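Long-range contacts in glutamine cyclotransferase (Zymomonas mobilis, PDB 3NOL), which catalyses the cyclisation of N-terminal glutamine to pyroglutamate with release of ammonia, on a beta-propeller that holds a calcium ion: residues 42-48 with 242-246; 50-55 with 236-240; 99-103 with 129-133; 175-181 with 228-234. All blocks are in the same frame, centred on the assembly; numbering follows the deposited sequence.

Interaction 1: 42-48 with 242-246; sequences KAFTEGF and TGKLW. With CA (calcium ion), chain B; GOL (glycerol), chain C.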
# COMPACT_ATOMS: atom_id res chain seq x y z
N LYS A 42 -5.73 -4.23 -15.68
CA LYS A 42 -5.90 -5.61 -15.28
C LYS A 42 -5.21 -5.91 -13.94
O LYS A 42 -5.26 -7.04 -13.44
CB LYS A 42 -5.40 -6.56 -16.40
CG LYS A 42 -6.27 -6.51 -17.67
CD LYS A 42 -5.92 -7.62 -18.64
CE LYS A 42 -6.88 -7.65 -19.81
NZ LYS A 42 -6.86 -6.38 -20.59
N ALA A 43 -4.60 -4.89 -13.34
CA ALA A 43 -3.78 -5.07 -12.14
C ALA A 43 -4.61 -4.82 -10.89
O ALA A 43 -4.93 -3.66 -10.57
CB ALA A 43 -2.55 -4.12 -12.16
N PHE A 44 -4.89 -5.91 -10.16
CA PHE A 44 -5.52 -5.83 -8.83
C PHE A 44 -4.47 -5.46 -7.77
O PHE A 44 -3.87 -6.34 -7.14
CB PHE A 44 -6.17 -7.16 -8.42
CG PHE A 44 -7.39 -7.53 -9.24
CD1 PHE A 44 -7.26 -8.35 -10.37
CD2 PHE A 44 -8.66 -7.08 -8.86
CE1 PHE A 44 -8.41 -8.74 -11.11
CE2 PHE A 44 -9.81 -7.43 -9.61
CZ PHE A 44 -9.68 -8.26 -10.72
N THR A 45 -4.24 -4.17 -7.61
CA THR A 45 -3.19 -3.69 -6.71
C THR A 45 -3.39 -4.15 -5.26
O THR A 45 -4.45 -3.86 -4.66
CB THR A 45 -3.15 -2.14 -6.75
OG1 THR A 45 -2.97 -1.72 -8.12
CG2 THR A 45 -2.01 -1.62 -5.90
N GLU A 46 -2.39 -4.86 -4.70
CA GLU A 46 -2.43 -5.31 -3.29
C GLU A 46 -1.26 -4.79 -2.41
O GLU A 46 -1.24 -4.97 -1.18
CB GLU A 46 -2.46 -6.83 -3.20
CG GLU A 46 -3.61 -7.53 -3.95
CD GLU A 46 -4.99 -7.22 -3.37
OE1 GLU A 46 -5.09 -6.49 -2.36
OE2 GLU A 46 -6.00 -7.75 -3.91
N GLY A 47 -0.29 -4.18 -3.07
CA GLY A 47 0.90 -3.64 -2.40
C GLY A 47 1.54 -2.68 -3.39
O GLY A 47 1.50 -2.91 -4.60
N PHE A 48 2.05 -1.57 -2.88
CA PHE A 48 2.49 -0.49 -3.77
C PHE A 48 3.43 0.43 -3.02
O PHE A 48 3.09 0.95 -1.97
CB PHE A 48 1.24 0.29 -4.27
CG PHE A 48 1.51 1.37 -5.26
CD1 PHE A 48 2.14 1.08 -6.48
CD2 PHE A 48 1.02 2.66 -5.05
CE1 PHE A 48 2.36 2.10 -7.45
CE2 PHE A 48 1.23 3.68 -6.01
CZ PHE A 48 1.89 3.40 -7.20
N THR A 242 -3.42 4.90 -6.17
CA THR A 242 -4.09 4.16 -7.24
C THR A 242 -5.17 3.21 -6.66
O THR A 242 -5.58 3.33 -5.49
CB THR A 242 -3.05 3.44 -8.18
OG1 THR A 242 -3.69 2.98 -9.40
CG2 THR A 242 -2.37 2.28 -7.46
N GLY A 243 -5.65 2.31 -7.50
CA GLY A 243 -6.63 1.33 -7.06
C GLY A 243 -6.65 0.11 -7.97
O GLY A 243 -5.98 0.06 -9.05
N LYS A 244 -7.41 -0.89 -7.52
CA LYS A 244 -7.45 -2.16 -8.24
C LYS A 244 -8.17 -1.97 -9.57
O LYS A 244 -9.33 -1.56 -9.59
CB LYS A 244 -8.12 -3.24 -7.40
CG LYS A 244 -7.46 -3.42 -6.00
CD LYS A 244 -7.95 -4.73 -5.36
CE LYS A 244 -7.64 -4.85 -3.85
NZ LYS A 244 -8.19 -6.12 -3.24
N LEU A 245 -7.45 -2.29 -10.65
CA LEU A 245 -7.91 -2.15 -12.06
C LEU A 245 -8.01 -0.69 -12.52
O LEU A 245 -8.49 -0.40 -13.62
CB LEU A 245 -9.24 -2.88 -12.30
CG LEU A 245 -9.39 -4.31 -11.75
CD1 LEU A 245 -10.80 -4.87 -12.06
CD2 LEU A 245 -8.31 -5.22 -12.33
N TRP A 246 -7.54 0.23 -11.67
CA TRP A 246 -7.63 1.65 -11.99
C TRP A 246 -6.73 1.97 -13.19
O TRP A 246 -5.62 1.43 -13.31
CB TRP A 246 -7.24 2.49 -10.77
CG TRP A 246 -8.34 2.58 -9.76
CD1 TRP A 246 -9.29 1.62 -9.46
CD2 TRP A 246 -8.64 3.71 -8.96
NE1 TRP A 246 -10.14 2.10 -8.49
CE2 TRP A 246 -9.77 3.38 -8.17
CE3 TRP A 246 -8.07 4.98 -8.83
CZ2 TRP A 246 -10.34 4.29 -7.26
CZ3 TRP A 246 -8.64 5.88 -7.93
CH2 TRP A 246 -9.76 5.53 -7.16
CA CA B . 2.35 1.52 0.13
C1 GOL C . -7.91 -6.92 0.50
O1 GOL C . -7.30 -6.25 -0.60
C2 GOL C . -8.47 -8.29 0.12
O2 GOL C . -7.39 -9.18 -0.13
C3 GOL C . -9.21 -8.93 1.29
O3 GOL C . -9.69 -10.20 0.87
O HOH W 1 4.05 0.05 0.95

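Interaction 2: 50-55 with 236-240; sequences YRNGYF and HHRLF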
# COMPACT_ATOMS: atom_id res chain seq x y z
N TYR A 50 7.11 3.28 -3.66
CA TYR A 50 8.07 3.93 -4.52
C TYR A 50 9.46 3.69 -3.95
O TYR A 50 9.70 3.80 -2.74
CB TYR A 50 7.77 5.42 -4.53
CG TYR A 50 8.84 6.27 -5.20
CD1 TYR A 50 9.99 6.66 -4.51
CD2 TYR A 50 8.66 6.70 -6.51
CE1 TYR A 50 10.96 7.47 -5.13
CE2 TYR A 50 9.60 7.51 -7.14
CZ TYR A 50 10.74 7.89 -6.45
OH TYR A 50 11.65 8.68 -7.10
N ARG A 51 10.40 3.34 -4.82
CA ARG A 51 11.79 3.18 -4.38
C ARG A 51 12.69 3.38 -5.56
O ARG A 51 12.38 2.90 -6.68
CB ARG A 51 12.04 1.81 -3.74
CG ARG A 51 13.46 1.67 -3.14
CD ARG A 51 13.61 0.50 -2.24
NE ARG A 51 14.95 0.32 -1.63
CZ ARG A 51 16.05 -0.09 -2.28
NH1 ARG A 51 17.18 -0.27 -1.62
NH2 ARG A 51 16.02 -0.31 -3.59
N ASN A 52 13.80 4.09 -5.33
CA ASN A 52 14.84 4.31 -6.34
C ASN A 52 14.29 4.76 -7.70
O ASN A 52 14.72 4.27 -8.76
CB ASN A 52 15.79 3.10 -6.45
CG ASN A 52 15.06 1.79 -6.76
OD1 ASN A 52 14.76 1.48 -7.91
ND2 ASN A 52 14.78 1.02 -5.72
N GLY A 53 13.33 5.68 -7.65
CA GLY A 53 12.76 6.27 -8.86
C GLY A 53 11.67 5.48 -9.55
O GLY A 53 11.09 5.96 -10.53
N TYR A 54 11.37 4.28 -9.04
CA TYR A 54 10.37 3.40 -9.65
C TYR A 54 9.24 3.03 -8.70
O TYR A 54 9.37 3.17 -7.49
CB TYR A 54 11.05 2.14 -10.21
CG TYR A 54 11.82 2.46 -11.46
CD1 TYR A 54 11.28 2.20 -12.73
CD2 TYR A 54 13.08 3.09 -11.38
CE1 TYR A 54 11.98 2.53 -13.88
CE2 TYR A 54 13.78 3.43 -12.54
CZ TYR A 54 13.23 3.15 -13.78
OH TYR A 54 13.90 3.47 -14.94
N PHE A 55 8.12 2.55 -9.27
CA PHE A 55 7.09 1.90 -8.46
C PHE A 55 7.42 0.42 -8.32
O PHE A 55 7.92 -0.22 -9.28
CB PHE A 55 5.72 1.98 -9.14
CG PHE A 55 5.14 3.37 -9.21
CD1 PHE A 55 5.37 4.30 -8.19
CD2 PHE A 55 4.29 3.72 -10.25
CE1 PHE A 55 4.82 5.59 -8.26
CE2 PHE A 55 3.71 5.01 -10.33
CZ PHE A 55 3.98 5.93 -9.34
N HIS A 236 11.58 13.70 -3.41
CA HIS A 236 10.89 14.80 -4.14
C HIS A 236 9.54 15.21 -3.51
O HIS A 236 8.87 16.14 -4.00
CB HIS A 236 10.68 14.42 -5.62
CG HIS A 236 11.90 13.86 -6.29
ND1 HIS A 236 12.95 14.64 -6.71
CD2 HIS A 236 12.24 12.58 -6.60
CE1 HIS A 236 13.88 13.88 -7.26
NE2 HIS A 236 13.47 12.62 -7.22
N HIS A 237 9.14 14.51 -2.45
CA HIS A 237 7.82 14.67 -1.82
C HIS A 237 6.67 14.54 -2.84
O HIS A 237 5.87 15.47 -3.04
CB HIS A 237 7.76 15.96 -1.00
CG HIS A 237 8.26 15.79 0.41
ND1 HIS A 237 7.74 16.50 1.47
CD2 HIS A 237 9.24 15.00 0.93
CE1 HIS A 237 8.37 16.16 2.58
NE2 HIS A 237 9.28 15.25 2.28
N ARG A 238 6.60 13.36 -3.46
CA ARG A 238 5.49 13.00 -4.35
C ARG A 238 4.64 11.90 -3.74
O ARG A 238 5.15 10.81 -3.44
CB ARG A 238 6.02 12.55 -5.73
CG ARG A 238 6.71 13.66 -6.54
CD ARG A 238 7.13 13.21 -7.95
NE ARG A 238 8.18 12.18 -7.89
CZ ARG A 238 8.64 11.46 -8.92
NH1 ARG A 238 8.16 11.62 -10.15
NH2 ARG A 238 9.60 10.56 -8.71
N LEU A 239 3.36 12.20 -3.56
CA LEU A 239 2.39 11.23 -3.06
C LEU A 239 1.60 10.64 -4.23
O LEU A 239 1.03 11.40 -5.03
CB LEU A 239 1.43 11.92 -2.08
CG LEU A 239 0.38 11.06 -1.37
CD1 LEU A 239 1.02 9.96 -0.55
CD2 LEU A 239 -0.55 11.92 -0.51
N PHE A 240 1.56 9.32 -4.31
CA PHE A 240 0.92 8.62 -5.42
C PHE A 240 -0.18 7.72 -4.87
O PHE A 240 0.05 6.98 -3.90
CB PHE A 240 1.93 7.71 -6.15
CG PHE A 240 3.10 8.44 -6.75
CD1 PHE A 240 2.96 9.11 -7.98
CD2 PHE A 240 4.33 8.47 -6.09
CE1 PHE A 240 4.05 9.76 -8.55
CE2 PHE A 240 5.43 9.12 -6.66
CZ PHE A 240 5.29 9.76 -7.88
O HOH W 2 11.18 8.85 -10.64

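Interaction 3: 99-103 with 129-133; sequences IVGLT and GWGLT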
# COMPACT_ATOMS: atom_id res chain seq x y z
N ILE A 99 13.00 -6.70 -0.47
CA ILE A 99 11.56 -6.46 -0.48
C ILE A 99 10.95 -7.56 0.37
O ILE A 99 11.38 -8.74 0.29
CB ILE A 99 10.97 -6.46 -1.91
CG1 ILE A 99 11.60 -5.32 -2.73
CG2 ILE A 99 9.40 -6.38 -1.87
CD1 ILE A 99 11.10 -5.25 -4.16
N VAL A 100 9.99 -7.18 1.21
CA VAL A 100 9.27 -8.11 2.07
C VAL A 100 7.81 -8.11 1.61
O VAL A 100 7.25 -7.05 1.26
CB VAL A 100 9.35 -7.69 3.56
CG1 VAL A 100 8.63 -8.70 4.43
CG2 VAL A 100 10.83 -7.48 4.01
N GLY A 101 7.22 -9.29 1.56
CA GLY A 101 5.86 -9.45 1.03
C GLY A 101 5.00 -10.31 1.96
O GLY A 101 5.50 -11.27 2.57
N LEU A 102 3.71 -9.96 2.03
CA LEU A 102 2.68 -10.74 2.71
C LEU A 102 1.88 -11.61 1.73
O LEU A 102 2.04 -11.49 0.51
CB LEU A 102 1.73 -9.79 3.45
CG LEU A 102 2.44 -8.79 4.39
CD1 LEU A 102 1.39 -7.87 5.02
CD2 LEU A 102 3.32 -9.52 5.44
N THR A 103 1.05 -12.50 2.27
CA THR A 103 0.18 -13.35 1.43
C THR A 103 -1.28 -13.26 1.89
O THR A 103 -1.55 -12.81 3.00
CB THR A 103 0.60 -14.84 1.42
OG1 THR A 103 0.56 -15.32 2.76
CG2 THR A 103 2.04 -15.03 0.82
N GLY A 129 -2.47 -10.95 6.41
CA GLY A 129 -1.54 -9.90 6.06
C GLY A 129 -2.10 -9.16 4.85
O GLY A 129 -2.31 -9.76 3.77
N TRP A 130 -2.38 -7.87 5.05
CA TRP A 130 -2.96 -7.05 3.99
C TRP A 130 -1.90 -6.04 3.51
O TRP A 130 -1.12 -6.38 2.63
CB TRP A 130 -4.26 -6.35 4.45
CG TRP A 130 -5.45 -7.29 4.65
CD1 TRP A 130 -5.43 -8.63 5.00
CD2 TRP A 130 -6.83 -6.93 4.52
NE1 TRP A 130 -6.72 -9.11 5.09
CE2 TRP A 130 -7.60 -8.09 4.81
CE3 TRP A 130 -7.50 -5.74 4.19
CZ2 TRP A 130 -9.00 -8.09 4.76
CZ3 TRP A 130 -8.91 -5.75 4.16
CH2 TRP A 130 -9.63 -6.92 4.43
N GLY A 131 -1.85 -4.84 4.10
CA GLY A 131 -0.85 -3.84 3.71
C GLY A 131 0.46 -3.93 4.49
O GLY A 131 0.49 -4.44 5.61
N LEU A 132 1.55 -3.44 3.89
CA LEU A 132 2.85 -3.43 4.54
C LEU A 132 3.63 -2.18 4.12
O LEU A 132 3.64 -1.81 2.97
CB LEU A 132 3.63 -4.69 4.18
CG LEU A 132 4.97 -4.93 4.88
CD1 LEU A 132 4.74 -5.22 6.39
CD2 LEU A 132 5.72 -6.10 4.19
N THR A 133 4.25 -1.54 5.10
CA THR A 133 5.15 -0.40 4.85
C THR A 133 6.25 -0.46 5.93
O THR A 133 6.37 -1.48 6.65
CB THR A 133 4.37 0.99 4.82
OG1 THR A 133 5.25 2.05 4.39
CG2 THR A 133 3.78 1.33 6.21

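Interaction 4: 175-181 with 228-234; sequences NELEWVD and NGIAWDK. With CA (calcium ion), chain B; SO4 (sulfate ion), chain D.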
# COMPACT_ATOMS: atom_id res chain seq x y z
N ASN A 175 -6.11 -1.41 4.92
CA ASN A 175 -5.55 -2.19 3.81
C ASN A 175 -4.16 -1.65 3.43
O ASN A 175 -3.30 -1.58 4.31
CB ASN A 175 -6.53 -2.19 2.63
CG ASN A 175 -6.38 -3.43 1.74
OD1 ASN A 175 -5.40 -4.20 1.86
ND2 ASN A 175 -7.34 -3.63 0.84
N GLU A 176 -3.93 -1.25 2.16
CA GLU A 176 -2.58 -0.78 1.75
C GLU A 176 -2.10 0.37 2.65
O GLU A 176 -2.88 1.25 3.03
CB GLU A 176 -2.50 -0.42 0.25
CG GLU A 176 -1.27 -0.95 -0.46
CD GLU A 176 -0.01 -0.08 -0.27
OE1 GLU A 176 -0.12 1.17 -0.31
OE2 GLU A 176 1.10 -0.67 -0.13
N LEU A 177 -0.81 0.32 3.02
CA LEU A 177 -0.24 1.30 3.96
C LEU A 177 0.88 2.07 3.30
O LEU A 177 1.53 1.55 2.37
CB LEU A 177 0.36 0.60 5.17
CG LEU A 177 -0.55 -0.28 6.04
CD1 LEU A 177 0.25 -0.77 7.26
CD2 LEU A 177 -1.77 0.55 6.46
N GLU A 178 1.14 3.26 3.83
CA GLU A 178 2.37 3.99 3.50
C GLU A 178 2.80 4.90 4.64
O GLU A 178 1.99 5.68 5.13
CB GLU A 178 2.21 4.81 2.21
CG GLU A 178 3.56 5.32 1.70
CD GLU A 178 4.45 4.19 1.16
OE1 GLU A 178 5.67 4.40 1.10
OE2 GLU A 178 3.93 3.09 0.79
N TRP A 179 4.07 4.80 5.05
CA TRP A 179 4.65 5.76 6.02
C TRP A 179 4.93 7.06 5.28
O TRP A 179 5.69 7.08 4.29
CB TRP A 179 5.95 5.19 6.55
CG TRP A 179 6.58 6.03 7.60
CD1 TRP A 179 7.62 6.92 7.43
CD2 TRP A 179 6.26 6.03 8.99
NE1 TRP A 179 7.94 7.49 8.64
CE2 TRP A 179 7.13 6.97 9.62
CE3 TRP A 179 5.32 5.36 9.77
CZ2 TRP A 179 7.09 7.23 11.00
CZ3 TRP A 179 5.28 5.62 11.15
CH2 TRP A 179 6.16 6.56 11.75
N VAL A 180 4.29 8.14 5.71
CA VAL A 180 4.45 9.43 5.05
C VAL A 180 4.76 10.50 6.10
O VAL A 180 3.90 10.89 6.89
CB VAL A 180 3.18 9.80 4.22
CG1 VAL A 180 3.33 11.17 3.51
CG2 VAL A 180 2.82 8.70 3.21
N ASP A 181 6.03 10.91 6.11
CA ASP A 181 6.50 11.99 6.99
C ASP A 181 6.00 11.84 8.45
O ASP A 181 5.44 12.77 9.02
CB ASP A 181 6.12 13.35 6.39
CG ASP A 181 6.94 13.69 5.14
OD1 ASP A 181 7.77 12.85 4.68
OD2 ASP A 181 6.74 14.80 4.62
N ASN A 228 -6.97 1.56 -3.64
CA ASN A 228 -6.03 0.76 -2.84
C ASN A 228 -4.65 0.90 -3.42
O ASN A 228 -4.41 0.56 -4.60
CB ASN A 228 -6.38 -0.75 -2.80
CG ASN A 228 -5.60 -1.49 -1.70
OD1 ASN A 228 -5.70 -1.13 -0.49
ND2 ASN A 228 -4.79 -2.49 -2.10
N GLY A 229 -3.74 1.44 -2.61
CA GLY A 229 -2.36 1.60 -3.02
C GLY A 229 -1.95 3.05 -2.88
O GLY A 229 -2.53 3.95 -3.51
N ILE A 230 -0.95 3.25 -2.01
CA ILE A 230 -0.41 4.55 -1.66
C ILE A 230 1.09 4.43 -1.70
O ILE A 230 1.62 3.53 -1.03
CB ILE A 230 -0.74 4.94 -0.22
CG1 ILE A 230 -2.25 4.79 0.07
CG2 ILE A 230 -0.26 6.37 0.05
CD1 ILE A 230 -2.60 4.90 1.55
N ALA A 231 1.77 5.33 -2.41
CA ALA A 231 3.26 5.35 -2.42
C ALA A 231 3.76 6.76 -2.19
O ALA A 231 3.05 7.73 -2.50
CB ALA A 231 3.80 4.82 -3.72
N TRP A 232 4.98 6.88 -1.69
CA TRP A 232 5.51 8.16 -1.28
C TRP A 232 6.97 8.22 -1.67
O TRP A 232 7.74 7.32 -1.35
CB TRP A 232 5.33 8.32 0.23
CG TRP A 232 5.98 9.52 0.86
CD1 TRP A 232 6.96 9.52 1.81
CD2 TRP A 232 5.65 10.90 0.63
NE1 TRP A 232 7.28 10.81 2.18
CE2 TRP A 232 6.49 11.68 1.47
CE3 TRP A 232 4.73 11.56 -0.20
CZ2 TRP A 232 6.43 13.08 1.51
CZ3 TRP A 232 4.67 12.96 -0.16
CH2 TRP A 232 5.52 13.70 0.68
N ASP A 233 7.33 9.30 -2.36
CA ASP A 233 8.67 9.56 -2.82
C ASP A 233 9.18 10.62 -1.87
O ASP A 233 8.81 11.80 -1.96
CB ASP A 233 8.62 10.09 -4.26
CG ASP A 233 9.93 10.71 -4.75
OD1 ASP A 233 9.93 11.16 -5.90
OD2 ASP A 233 10.92 10.76 -3.98
N LYS A 234 10.04 10.18 -0.96
CA LYS A 234 10.56 11.02 0.12
C LYS A 234 11.53 12.09 -0.41
O LYS A 234 11.55 13.24 0.07
CB LYS A 234 11.27 10.11 1.14
CG LYS A 234 11.96 10.82 2.31
CD LYS A 234 10.95 11.41 3.25
CE LYS A 234 11.55 11.59 4.62
NZ LYS A 234 10.53 12.30 5.45
CA CA B . 2.35 1.52 0.13
S SO4 D . 10.12 10.22 8.39
O1 SO4 D . 11.27 11.05 8.02
O2 SO4 D . 9.06 10.37 7.41
O3 SO4 D . 10.57 8.83 8.45
O4 SO4 D . 9.60 10.62 9.71
O HOH W 3 -8.36 -0.74 0.13
O HOH W 4 -3.19 -3.63 0.22
O HOH W 5 6.80 4.65 -1.22
O HOH W 1 4.05 0.05 0.95

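Interaction 1: 42-48 with 242-246
Leu245 sets its CD2 methyl squarely over the Phe44 ring, 3.6 Å from the centroid and 6° off the ring normal, in a CH-pi contact. The other branch, CD1, lies 3.7 Å from Phe44 CE2, so a forked aliphatic chain suits this flat partner well. Leu245 belongs to the type II turn from Gly243 to Trp246, and its N gives an almost straight bond of 2.9 Å to Ala43 O, meeting it from above the carbonyl plane. Further in, Thr242 CG2 rests over a face of the buried Phe48 ring, whose backbone O binds the calcium ion. The outer end is looser: Lys42 is exposed and offers Leu245 little but its backbone. Lys244 instead keeps its extended chain buried, passing Thr45 O with CG at 3.3 Å and putting NZ 2.8 Å from Glu46 OE2, on the syn side of that oxygen. Replaced by a methionine, Lys244 would lose its ammonium group, and Glu46 would probably be left without its countercharge. A glycerol O1 joins NZ and Glu46 OE1, and Asn175 and Trp104 also bind this glycerol. Apolar packing on two rings thus flanks an ion pair that offers a glycerol, probably from the crystallisation liquor, a donor and an acceptor.

Interaction 2: 50-55 with 236-240
Phe55 turns the edge of its ring, at CZ and CE1, onto a face of Phe240, a T-shaped pair with centroids 4.9 Å apart and planes at 80°. Tyr50 joins them obliquely, its CD2 lying 4.0 Å from Phe240 CE2. With CG anti to the backbone N (chi1 170°), Tyr50 reaches out past Phe240, and its OH takes a weak bond of 3.2 Å from Arg238 NH2, at the edge of the guanidinium group. Tyrosine suits the place because its ring packs with apolar neighbours while its hydroxyl meets a charged group near the surface. In the next shell, water 2 accepts from Arg238 NH2 at 3.0 Å and donates to Gly53 O. Gly53 lies in the type I' turn from Arg51 to Tyr54, where its positive phi is easy for glycine. Arg238 has its stronger partner in Asp233, a salt bridge through NE, which fixes the guanidinium while one of its faces lies over Phe240 CZ. On the inner side, Phe48 meets Phe55, and Val249 touches both Phe55 and Phe240. The chemistry is graded: rings touch rings inside, and toward the surface a salt-bridged guanidinium, a hydroxyl and a water take over, the Arg238-Tyr50 bond being weak.

Interaction 3: 99-103 with 129-133
Leu132 carries CG anti to its backbone N (chi1 -174°) and Leu102 carries CG beside its own (chi1 -53°), a pairing that sends both side chains into the gap between two neighbouring blades of the propeller. Leu132 CD2 ends against Val100, 3.9 Å from CG1 and 3.4 Å from the backbone O, crossing the valine obliquely. Leu102 CD1 goes the other way and nestles in the bend of the opposing chain, 3.7 Å from Gly129 CA, 3.6 Å from Gly131 O and 4.0 Å from Leu132 CB. One methyl touches four successive residues, Gly129 to Leu132, which a leucine can do because its branch point stands clear of the backbone. Glycine is understandable at Gly129: a CB there would point toward the strand and sit tightly, about 3.1 Å from Leu102 CB. The two pieces of chain run in nearly opposite directions, 150° apart, yet they are not paired as strands. Thr103 O and Gly129 O approach to 3.2 Å, but both are acceptors. Backbone N-H groups of both segments find partners outside the contact: Thr103 N gives its bond to Tyr125 OH and Gly131 N to Ser142 OG. Leu139 and Met141, on the strand next to 132-134, add apolar cover to Leu132. The first side-chain bond of Trp130 points away from 99-103, and its side chain and a glycerol, probably from the crystallisation liquor, have nearest atoms about 4 Å apart. The blades are therefore held together here by dispersion between methyl groups and backbone, while hydrogen bonding stays with neighbours on each side.

Interaction 4: 175-181 with 228-234
Glu176 and Glu178 reach toward strand 228-233 from the neighbouring blade of the beta-propeller, and between the two innermost strands, which run 24° from parallel, they hold the calcium ion. Glu176 binds it through both carboxylate oxygens, and its OE1 also accepts Ile230 N at 2.8 Å on the anti side, but well out of the carboxylate plane. Glu178, with CG anti to the backbone N (chi1 -168°), brings OE2 to 2.3 Å from the calcium. Leu177 O, Ile230 O, water 1 and Phe48 O complete the site, hard oxygen ligands that suit calcium. At one end the side chains of Asn175 and Asn228 cross at about a right angle, bridged by water 4 and more weakly by water 3; Asn228 OD1 takes Glu176 N, while its ND2 serves Thr45 O. At the other end the Trp232 indole lies flat against Val180, whose CG1 sits 3.8 Å from the centroid of the six-membered ring. The Asp181 carboxylate stands nearly perpendicular to that indole, and its OD1 takes a weak bond from Trp232 NE1 at 3.3 Å. An alanine in place of Trp232 would remove the indole, probably baring Val180 and leaving Asp181 more freedom to turn. Lys234 NZ forms a salt bridge to Asp181 OD1 (2.9 Å) from above the carboxylate plane and binds a sulfate, probably from the crystallisation liquor, whose O3 accepts Trp179 NE1 at 3.0 Å.

In the fold
Interactions 1, 2 and 4 cluster around one blade: strand 238-243 serves 1 and 2, its sheet neighbour 227-233 serves 4, and strand 44-51 of the next blade runs through 1 and 2. The centres of 2 and 4 are about 10 Å apart, those of 1 and 2 about 16 Å. Interaction 3 joins two other blades, its centre about 12 Å from that of 4, which it touches through Thr133 and Trp179. Along the chain, 2 is nested within 1, and 3 and 4 follow in series inside 2. Interactions 1 and 2 thus close the ring between early and late blades, 3 and 4 join consecutive ones, and 1 and 4 share the central calcium ion.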